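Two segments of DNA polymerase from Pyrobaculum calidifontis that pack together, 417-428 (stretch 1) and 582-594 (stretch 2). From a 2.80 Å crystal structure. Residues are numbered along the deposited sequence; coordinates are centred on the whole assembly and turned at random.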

# COMPACT_ATOMS: atom_id res chain seq x y z
N LEU A 417 -26.42 7.41 1.41
CA LEU A 417 -25.85 6.08 1.33
C LEU A 417 -24.96 5.97 0.10
O LEU A 417 -25.34 6.42 -0.99
CB LEU A 417 -26.94 5.01 1.28
CG LEU A 417 -27.91 4.91 2.46
CD1 LEU A 417 -28.84 3.72 2.28
CD2 LEU A 417 -27.14 4.80 3.76
N VAL A 418 -23.79 5.37 0.27
CA VAL A 418 -22.87 5.09 -0.83
C VAL A 418 -22.96 3.61 -1.16
O VAL A 418 -22.69 2.75 -0.31
CB VAL A 418 -21.43 5.49 -0.47
CG1 VAL A 418 -20.49 5.15 -1.61
CG2 VAL A 418 -21.36 6.97 -0.14
N LEU A 419 -23.34 3.31 -2.40
CA LEU A 419 -23.51 1.93 -2.85
C LEU A 419 -22.27 1.50 -3.62
O LEU A 419 -21.83 2.19 -4.54
CB LEU A 419 -24.76 1.79 -3.72
CG LEU A 419 -26.09 2.12 -3.02
CD1 LEU A 419 -27.23 2.22 -4.02
CD2 LEU A 419 -26.40 1.08 -1.95
N ASP A 420 -21.73 0.34 -3.24
CA ASP A 420 -20.50 -0.17 -3.84
C ASP A 420 -20.84 -0.96 -5.11
O ASP A 420 -21.62 -1.91 -5.06
CB ASP A 420 -19.75 -1.06 -2.84
CG ASP A 420 -18.32 -1.33 -3.27
OD1 ASP A 420 -17.91 -0.85 -4.35
OD2 ASP A 420 -17.61 -2.04 -2.53
N PHE A 421 -20.25 -0.55 -6.23
CA PHE A 421 -20.43 -1.21 -7.51
C PHE A 421 -19.17 -1.91 -8.01
O PHE A 421 -19.03 -2.16 -9.21
CB PHE A 421 -20.93 -0.21 -8.56
CG PHE A 421 -22.42 -0.07 -8.61
CD1 PHE A 421 -23.08 0.79 -7.74
CD2 PHE A 421 -23.17 -0.78 -9.53
CE1 PHE A 421 -24.45 0.94 -7.79
CE2 PHE A 421 -24.55 -0.64 -9.58
CZ PHE A 421 -25.19 0.22 -8.70
N SER A 422 -18.22 -2.20 -7.11
CA SER A 422 -16.93 -2.72 -7.54
C SER A 422 -17.03 -4.14 -8.10
O SER A 422 -16.26 -4.51 -8.99
CB SER A 422 -15.94 -2.68 -6.38
OG SER A 422 -15.62 -1.35 -6.02
N SER A 423 -17.97 -4.95 -7.60
CA SER A 423 -18.14 -6.30 -8.11
C SER A 423 -18.71 -6.33 -9.53
O SER A 423 -18.81 -7.41 -10.11
CB SER A 423 -19.04 -7.11 -7.18
OG SER A 423 -18.54 -7.11 -5.86
N MET A 424 -19.08 -5.17 -10.07
CA MET A 424 -19.61 -5.11 -11.43
C MET A 424 -18.58 -5.56 -12.47
O MET A 424 -18.92 -6.23 -13.44
CB MET A 424 -20.08 -3.69 -11.72
CG MET A 424 -20.67 -3.45 -13.09
SD MET A 424 -21.45 -1.82 -13.12
CE MET A 424 -20.01 -0.77 -13.04
N TYR A 425 -17.31 -5.18 -12.28
CA TYR A 425 -16.28 -5.37 -13.29
C TYR A 425 -15.93 -6.84 -13.51
O TYR A 425 -15.79 -7.26 -14.67
CB TYR A 425 -15.04 -4.56 -12.93
CG TYR A 425 -15.31 -3.08 -12.88
CD1 TYR A 425 -15.45 -2.35 -14.05
CD2 TYR A 425 -15.46 -2.43 -11.67
CE1 TYR A 425 -15.71 -1.00 -14.01
CE2 TYR A 425 -15.72 -1.08 -11.62
CZ TYR A 425 -15.85 -0.37 -12.79
OH TYR A 425 -16.11 0.97 -12.74
N PRO A 426 -15.74 -7.65 -12.47
CA PRO A 426 -15.60 -9.10 -12.73
C PRO A 426 -16.80 -9.69 -13.44
O PRO A 426 -16.63 -10.50 -14.36
CB PRO A 426 -15.41 -9.69 -11.32
CG PRO A 426 -14.84 -8.58 -10.53
CD PRO A 426 -15.50 -7.34 -11.05
N ASN A 427 -18.02 -9.31 -13.03
CA ASN A 427 -19.22 -9.78 -13.70
C ASN A 427 -19.19 -9.46 -15.19
O ASN A 427 -19.43 -10.34 -16.03
CB ASN A 427 -20.46 -9.14 -13.06
CG ASN A 427 -21.24 -10.12 -12.21
OD1 ASN A 427 -20.67 -10.85 -11.40
ND2 ASN A 427 -22.56 -10.14 -12.39
N ILE A 428 -18.90 -8.20 -15.54
CA ILE A 428 -18.83 -7.80 -16.94
C ILE A 428 -17.81 -8.65 -17.70
O ILE A 428 -18.08 -9.15 -18.80
CB ILE A 428 -18.51 -6.30 -17.05
CG1 ILE A 428 -19.80 -5.48 -16.97
CG2 ILE A 428 -17.77 -5.99 -18.34
CD1 ILE A 428 -19.57 -4.02 -16.73
N ARG A 582 -31.78 -8.23 -11.84
CA ARG A 582 -31.66 -7.77 -13.23
C ARG A 582 -30.26 -8.01 -13.79
O ARG A 582 -30.12 -8.51 -14.91
CB ARG A 582 -32.02 -6.29 -13.31
CG ARG A 582 -31.82 -5.63 -14.68
CD ARG A 582 -32.48 -6.36 -15.82
NE ARG A 582 -31.83 -6.04 -17.09
CZ ARG A 582 -32.00 -4.90 -17.76
NH1 ARG A 582 -32.80 -3.96 -17.28
NH2 ARG A 582 -31.35 -4.69 -18.90
N HIS A 583 -29.23 -7.65 -13.04
CA HIS A 583 -27.87 -7.68 -13.56
C HIS A 583 -26.99 -8.76 -12.94
O HIS A 583 -25.86 -8.94 -13.41
CB HIS A 583 -27.22 -6.30 -13.36
CG HIS A 583 -27.78 -5.24 -14.26
ND1 HIS A 583 -28.51 -4.17 -13.78
CD2 HIS A 583 -27.74 -5.10 -15.60
CE1 HIS A 583 -28.88 -3.41 -14.79
NE2 HIS A 583 -28.43 -3.95 -15.91
N GLY A 584 -27.46 -9.47 -11.92
CA GLY A 584 -26.64 -10.49 -11.30
C GLY A 584 -25.44 -9.95 -10.57
O GLY A 584 -24.41 -10.64 -10.48
N ILE A 585 -25.52 -8.73 -10.04
CA ILE A 585 -24.41 -8.07 -9.37
C ILE A 585 -24.80 -7.85 -7.92
O ILE A 585 -25.90 -7.35 -7.63
CB ILE A 585 -24.06 -6.73 -10.05
CG1 ILE A 585 -23.58 -6.98 -11.48
CG2 ILE A 585 -22.99 -5.99 -9.26
CD1 ILE A 585 -23.38 -5.72 -12.29
N GLU A 586 -23.91 -8.22 -7.00
CA GLU A 586 -24.13 -8.00 -5.58
C GLU A 586 -23.71 -6.59 -5.21
O GLU A 586 -22.54 -6.22 -5.35
CB GLU A 586 -23.37 -9.03 -4.75
CG GLU A 586 -23.79 -9.08 -3.29
CD GLU A 586 -22.89 -9.97 -2.46
OE1 GLU A 586 -22.02 -10.65 -3.04
OE2 GLU A 586 -23.06 -10.00 -1.22
N ILE A 587 -24.67 -5.79 -4.73
CA ILE A 587 -24.42 -4.42 -4.30
C ILE A 587 -24.54 -4.36 -2.78
O ILE A 587 -25.42 -5.00 -2.19
CB ILE A 587 -25.40 -3.44 -4.98
CG1 ILE A 587 -25.23 -3.49 -6.50
CG2 ILE A 587 -25.19 -2.02 -4.47
CD1 ILE A 587 -23.83 -3.19 -6.98
N LYS A 588 -23.66 -3.58 -2.15
CA LYS A 588 -23.65 -3.42 -0.71
C LYS A 588 -23.43 -1.96 -0.35
O LYS A 588 -22.70 -1.24 -1.04
CB LYS A 588 -22.56 -4.28 -0.04
CG LYS A 588 -22.67 -4.33 1.49
CD LYS A 588 -21.76 -5.39 2.11
CE LYS A 588 -22.15 -6.79 1.67
NZ LYS A 588 -23.54 -7.11 2.11
N VAL A 589 -24.07 -1.53 0.73
CA VAL A 589 -23.91 -0.17 1.23
C VAL A 589 -22.50 -0.02 1.78
O VAL A 589 -22.13 -0.66 2.77
CB VAL A 589 -24.97 0.15 2.29
CG1 VAL A 589 -24.68 1.50 2.92
CG2 VAL A 589 -26.35 0.12 1.66
N ASP A 590 -21.70 0.84 1.14
CA ASP A 590 -20.33 1.04 1.58
C ASP A 590 -20.25 1.99 2.76
O ASP A 590 -19.59 1.70 3.76
CB ASP A 590 -19.47 1.56 0.42
CG ASP A 590 -17.99 1.40 0.66
OD1 ASP A 590 -17.58 0.32 1.14
OD2 ASP A 590 -17.24 2.35 0.39
N LYS A 591 -20.93 3.13 2.67
CA LYS A 591 -20.90 4.13 3.73
C LYS A 591 -22.31 4.66 3.99
O LYS A 591 -23.09 4.84 3.05
CB LYS A 591 -19.97 5.30 3.38
CG LYS A 591 -18.50 4.91 3.26
CD LYS A 591 -17.92 4.52 4.61
CE LYS A 591 -16.51 3.98 4.46
NZ LYS A 591 -15.52 5.08 4.24
N ASP A 592 -22.62 4.90 5.26
CA ASP A 592 -23.86 5.55 5.67
C ASP A 592 -23.48 6.88 6.30
O ASP A 592 -23.10 6.94 7.47
CB ASP A 592 -24.65 4.67 6.64
CG ASP A 592 -25.96 5.30 7.08
OD1 ASP A 592 -26.37 6.32 6.48
OD2 ASP A 592 -26.59 4.77 8.02
N TYR A 593 -23.60 7.96 5.52
CA TYR A 593 -23.22 9.29 5.97
C TYR A 593 -24.42 10.02 6.55
O TYR A 593 -25.50 10.01 5.96
CB TYR A 593 -22.62 10.10 4.83
CG TYR A 593 -21.27 9.62 4.35
CD1 TYR A 593 -20.17 9.59 5.20
CD2 TYR A 593 -21.08 9.22 3.03
CE1 TYR A 593 -18.93 9.16 4.76
CE2 TYR A 593 -19.85 8.80 2.58
CZ TYR A 593 -18.78 8.77 3.45
OH TYR A 593 -17.55 8.34 3.01
N GLU A 594 -24.22 10.66 7.71
CA GLU A 594 -25.24 11.55 8.24
C GLU A 594 -25.35 12.81 7.40
O GLU A 594 -26.46 13.33 7.18
CB GLU A 594 -24.92 11.89 9.69
CG GLU A 594 -26.00 12.70 10.40
CD GLU A 594 -25.69 12.90 11.87
OE1 GLU A 594 -24.74 12.27 12.37
OE2 GLU A 594 -26.40 13.69 12.53

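The two stretches form an antiparallel strand pairing, extended by apolar packing and closed at its far end by one side-chain hydrogen bond to the backbone. Strand 417-420 runs beside the strand that includes 589-592, their directions 139° apart. Val418 N donates to Lys591 O at 2.9 Å, and Asp420 N donates to Lys588 O at 2.9 Å; both bonds are nearly straight. Between them the second strand has one residue too many: from Lys591 to Lys588 is three steps, from Val418 to Asp420 two. Asp590 has helix-like phi/psi (-81°/-48°), and its N donates to Val418 O at 2.6 Å, while the bond from Lys591 N to Val418 O is weak at 3.5 Å.

Leu417, Leu419 and Val589 share one face of the sheet. There Leu419 CD2 meets Val589 CG2 at 3.7 Å. On the other face, Val418 CG2 touches the edge of the Tyr593 ring, 3.6 Å from CE2. Asp420 OD2 and Asp590 OD1 lie 4.4 Å apart, a close approach of like charges.

Beyond the strand, Ile587 CD1 sits over one face of the Phe421 ring, 3.6 Å from Phe421 CD2, in a CH-pi contact. Phe421 begins a type I turn that leads into the helix. At the end of the turn, Met424 CG packs against Ile585 CD1 at 3.6 Å. Farther along, on the helix, Asn427 ND2 donates to Gly584 O at 2.7 Å. Gly584 has positive phi, which favours glycine, where the chain leaves its helix.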